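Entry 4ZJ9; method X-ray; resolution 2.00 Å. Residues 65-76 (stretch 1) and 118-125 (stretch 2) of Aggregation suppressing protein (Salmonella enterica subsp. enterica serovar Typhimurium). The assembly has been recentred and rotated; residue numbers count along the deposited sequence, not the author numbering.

Stretch 1 65-76: GWKEEELEIETV
Stretch 2, residues 118-125: KVNNAKLE

Strand 71-76 and strand 118-125 run roughly antiparallel, their N-to-C directions 153° apart and their axes 8.6 Å apart at closest. That spacing is too wide for backbone pairing, and no hydrogen bond crosses between the modelled atoms; side chains fill the gap, burying 304 Å² in total. Register is set by CA–CA distances of 8.0 Å for T75–V119, 8.0 Å for I73–A122 and 7.1 Å for E68–L124. Backbones are extended (I73 phi/psi -126/138, A122 -127/118), except at N120 (-87/-50), where the alternation slips: V119, A122 and L124 all point CB toward stretch 1.

I73 (chi1 p, chi2 t) supplies the central bump. Its CD1 settles between V119 and A122, 3.9 Å from V119 CG2 and a tight 3.3 Å from A122 CB. Beside it, T75 (chi1 38°) turns its methyl to V119, CG2 to CG1 3.3 Å.

L124 (t, p) has the largest area covered by the other stretch, 77 Å². Its CD1 meets CD1 of L71 (m, t) at 3.9 Å, while its CD2 nestles against the loop and the start of the 3-10 segment 68-70 that lead into strand 71-76, 3.8 Å from W66 O and 3.8 Å from E68 N. Within stretch 1 that bend is braced by K67 N to E70 OE1 (2.7 Å, 171°) and E70 N to K67 O (3.0 Å), ahead of the strand.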

# COMPACT_ATOMS: atom_id res chain seq x y z
N GLY A 65 3.89 2.72 1.32
CA GLY A 65 4.81 3.68 1.91
C GLY A 65 6.15 3.19 2.42
O GLY A 65 7.01 3.97 2.88
N TRP A 66 6.33 1.88 2.42
CA TRP A 66 7.62 1.29 2.86
C TRP A 66 8.65 1.39 1.75
O TRP A 66 8.30 1.16 0.57
CB TRP A 66 7.43 -0.17 3.30
CG TRP A 66 6.74 -0.29 4.59
CD1 TRP A 66 5.41 -0.24 4.82
CD2 TRP A 66 7.37 -0.47 5.85
NE1 TRP A 66 5.15 -0.39 6.13
CE2 TRP A 66 6.35 -0.55 6.80
CE3 TRP A 66 8.69 -0.55 6.25
CZ2 TRP A 66 6.60 -0.70 8.14
CZ3 TRP A 66 8.96 -0.70 7.60
CH2 TRP A 66 7.91 -0.79 8.54
N LYS A 67 9.89 1.74 2.13
CA LYS A 67 11.04 1.81 1.21
C LYS A 67 11.87 0.50 1.27
O LYS A 67 11.82 -0.25 2.24
CB LYS A 67 11.94 3.01 1.51
CG LYS A 67 11.32 4.39 1.23
CD LYS A 67 12.24 5.50 1.70
N GLU A 68 12.64 0.26 0.21
CA GLU A 68 13.37 -1.00 0.10
C GLU A 68 14.36 -1.08 1.24
O GLU A 68 14.51 -2.12 1.87
CB GLU A 68 14.04 -1.23 -1.27
CG GLU A 68 15.28 -0.40 -1.60
CD GLU A 68 15.76 -0.52 -3.08
OE1 GLU A 68 15.34 -1.45 -3.81
OE2 GLU A 68 16.55 0.34 -3.54
N GLU A 69 14.95 0.02 1.59
CA GLU A 69 15.91 -0.01 2.73
C GLU A 69 15.30 -0.31 4.12
O GLU A 69 16.01 -0.62 5.05
CB GLU A 69 16.74 1.30 2.82
CG GLU A 69 15.91 2.56 3.02
CD GLU A 69 15.49 3.18 1.70
OE1 GLU A 69 15.46 2.48 0.64
OE2 GLU A 69 15.17 4.39 1.75
N GLU A 70 13.97 -0.20 4.26
CA GLU A 70 13.31 -0.47 5.56
C GLU A 70 12.86 -1.93 5.69
O GLU A 70 12.36 -2.36 6.79
CB GLU A 70 12.05 0.38 5.66
CG GLU A 70 12.27 1.88 5.52
CD GLU A 70 10.97 2.67 5.66
OE1 GLU A 70 10.17 2.64 4.69
OE2 GLU A 70 10.70 3.31 6.72
N LEU A 71 13.07 -2.71 4.61
CA LEU A 71 12.55 -4.06 4.52
C LEU A 71 13.65 -5.07 4.42
O LEU A 71 14.61 -4.86 3.68
CB LEU A 71 11.56 -4.20 3.34
CG LEU A 71 10.28 -3.37 3.41
CD1 LEU A 71 9.51 -3.36 2.08
CD2 LEU A 71 9.39 -3.85 4.55
N GLU A 72 13.51 -6.18 5.14
CA GLU A 72 14.50 -7.24 5.06
C GLU A 72 13.87 -8.57 5.06
O GLU A 72 12.81 -8.76 5.64
CB GLU A 72 15.51 -7.06 6.16
CG GLU A 72 16.58 -6.11 5.62
CD GLU A 72 17.73 -5.85 6.53
OE1 GLU A 72 18.16 -6.78 7.26
OE2 GLU A 72 18.20 -4.70 6.47
N ILE A 73 14.44 -9.46 4.24
CA ILE A 73 13.98 -10.80 4.16
C ILE A 73 15.20 -11.62 4.41
O ILE A 73 16.30 -11.26 3.95
CB ILE A 73 13.30 -11.18 2.83
CG1 ILE A 73 14.24 -11.00 1.65
CG2 ILE A 73 12.12 -10.28 2.54
CD1 ILE A 73 13.70 -11.60 0.37
N GLU A 74 15.04 -12.67 5.21
CA GLU A 74 16.16 -13.56 5.49
C GLU A 74 15.56 -14.92 5.81
O GLU A 74 14.43 -15.01 6.34
CB GLU A 74 17.02 -13.05 6.64
CG GLU A 74 16.48 -13.42 8.01
CD GLU A 74 17.12 -12.63 9.16
OE1 GLU A 74 18.37 -12.49 9.18
OE2 GLU A 74 16.34 -12.17 10.04
N THR A 75 16.30 -15.95 5.43
CA THR A 75 15.93 -17.34 5.71
C THR A 75 16.89 -17.77 6.86
O THR A 75 18.08 -17.65 6.74
CB THR A 75 16.12 -18.19 4.43
OG1 THR A 75 17.29 -17.73 3.74
CG2 THR A 75 14.96 -18.00 3.44
N VAL A 76 16.33 -18.18 7.98
CA VAL A 76 17.09 -18.54 9.15
C VAL A 76 16.47 -19.76 9.84
O VAL A 76 15.31 -19.72 10.26
CB VAL A 76 17.15 -17.33 10.08
CG1 VAL A 76 17.14 -17.73 11.55
CG2 VAL A 76 18.37 -16.50 9.74
N LYS A 118 13.22 -22.52 -1.17
CA LYS A 118 14.09 -21.34 -1.30
C LYS A 118 13.23 -20.15 -1.69
O LYS A 118 12.25 -20.29 -2.44
CB LYS A 118 15.16 -21.52 -2.40
N VAL A 119 13.66 -18.98 -1.23
CA VAL A 119 13.08 -17.71 -1.72
C VAL A 119 13.84 -17.30 -2.97
O VAL A 119 15.04 -17.11 -2.89
CB VAL A 119 12.92 -16.60 -0.61
CG1 VAL A 119 13.72 -16.91 0.64
CG2 VAL A 119 13.21 -15.19 -1.16
N ASN A 120 13.13 -17.17 -4.10
CA ASN A 120 13.76 -16.91 -5.42
C ASN A 120 13.95 -15.42 -5.66
O ASN A 120 15.05 -14.99 -6.00
CB ASN A 120 13.01 -17.61 -6.57
CG ASN A 120 13.38 -19.09 -6.67
N ASN A 121 12.89 -14.64 -5.46
CA ASN A 121 13.01 -13.17 -5.43
C ASN A 121 12.02 -12.55 -4.49
O ASN A 121 10.97 -13.21 -4.10
CB ASN A 121 12.87 -12.53 -6.84
CG ASN A 121 11.56 -12.90 -7.53
OD1 ASN A 121 10.47 -12.74 -6.97
ND2 ASN A 121 11.68 -13.38 -8.76
N ALA A 122 12.35 -11.32 -4.07
CA ALA A 122 11.39 -10.44 -3.38
C ALA A 122 11.34 -9.10 -4.11
O ALA A 122 12.33 -8.44 -4.25
CB ALA A 122 11.75 -10.27 -1.94
N LYS A 123 10.18 -8.76 -4.64
CA LYS A 123 10.00 -7.54 -5.45
C LYS A 123 9.09 -6.64 -4.67
O LYS A 123 8.06 -7.06 -4.19
CB LYS A 123 9.41 -7.91 -6.78
CG LYS A 123 10.22 -8.96 -7.54
CD LYS A 123 9.64 -9.26 -8.92
CE LYS A 123 10.69 -9.91 -9.82
NZ LYS A 123 10.09 -10.47 -11.06
N LEU A 124 9.44 -5.38 -4.58
CA LEU A 124 8.59 -4.39 -3.97
C LEU A 124 8.03 -3.54 -5.11
O LEU A 124 8.80 -2.88 -5.86
CB LEU A 124 9.42 -3.58 -3.01
CG LEU A 124 8.78 -2.39 -2.34
CD1 LEU A 124 7.72 -2.91 -1.34
CD2 LEU A 124 9.82 -1.58 -1.61
N GLU A 125 6.70 -3.56 -5.27
CA GLU A 125 6.05 -2.82 -6.33
C GLU A 125 4.64 -2.50 -5.96
O GLU A 125 3.95 -3.32 -5.39
CB GLU A 125 6.06 -3.64 -7.64
CG GLU A 125 5.50 -2.91 -8.89
CD GLU A 125 6.52 -2.20 -9.83
OE1 GLU A 125 7.07 -1.10 -9.53
OE2 GLU A 125 6.75 -2.74 -10.94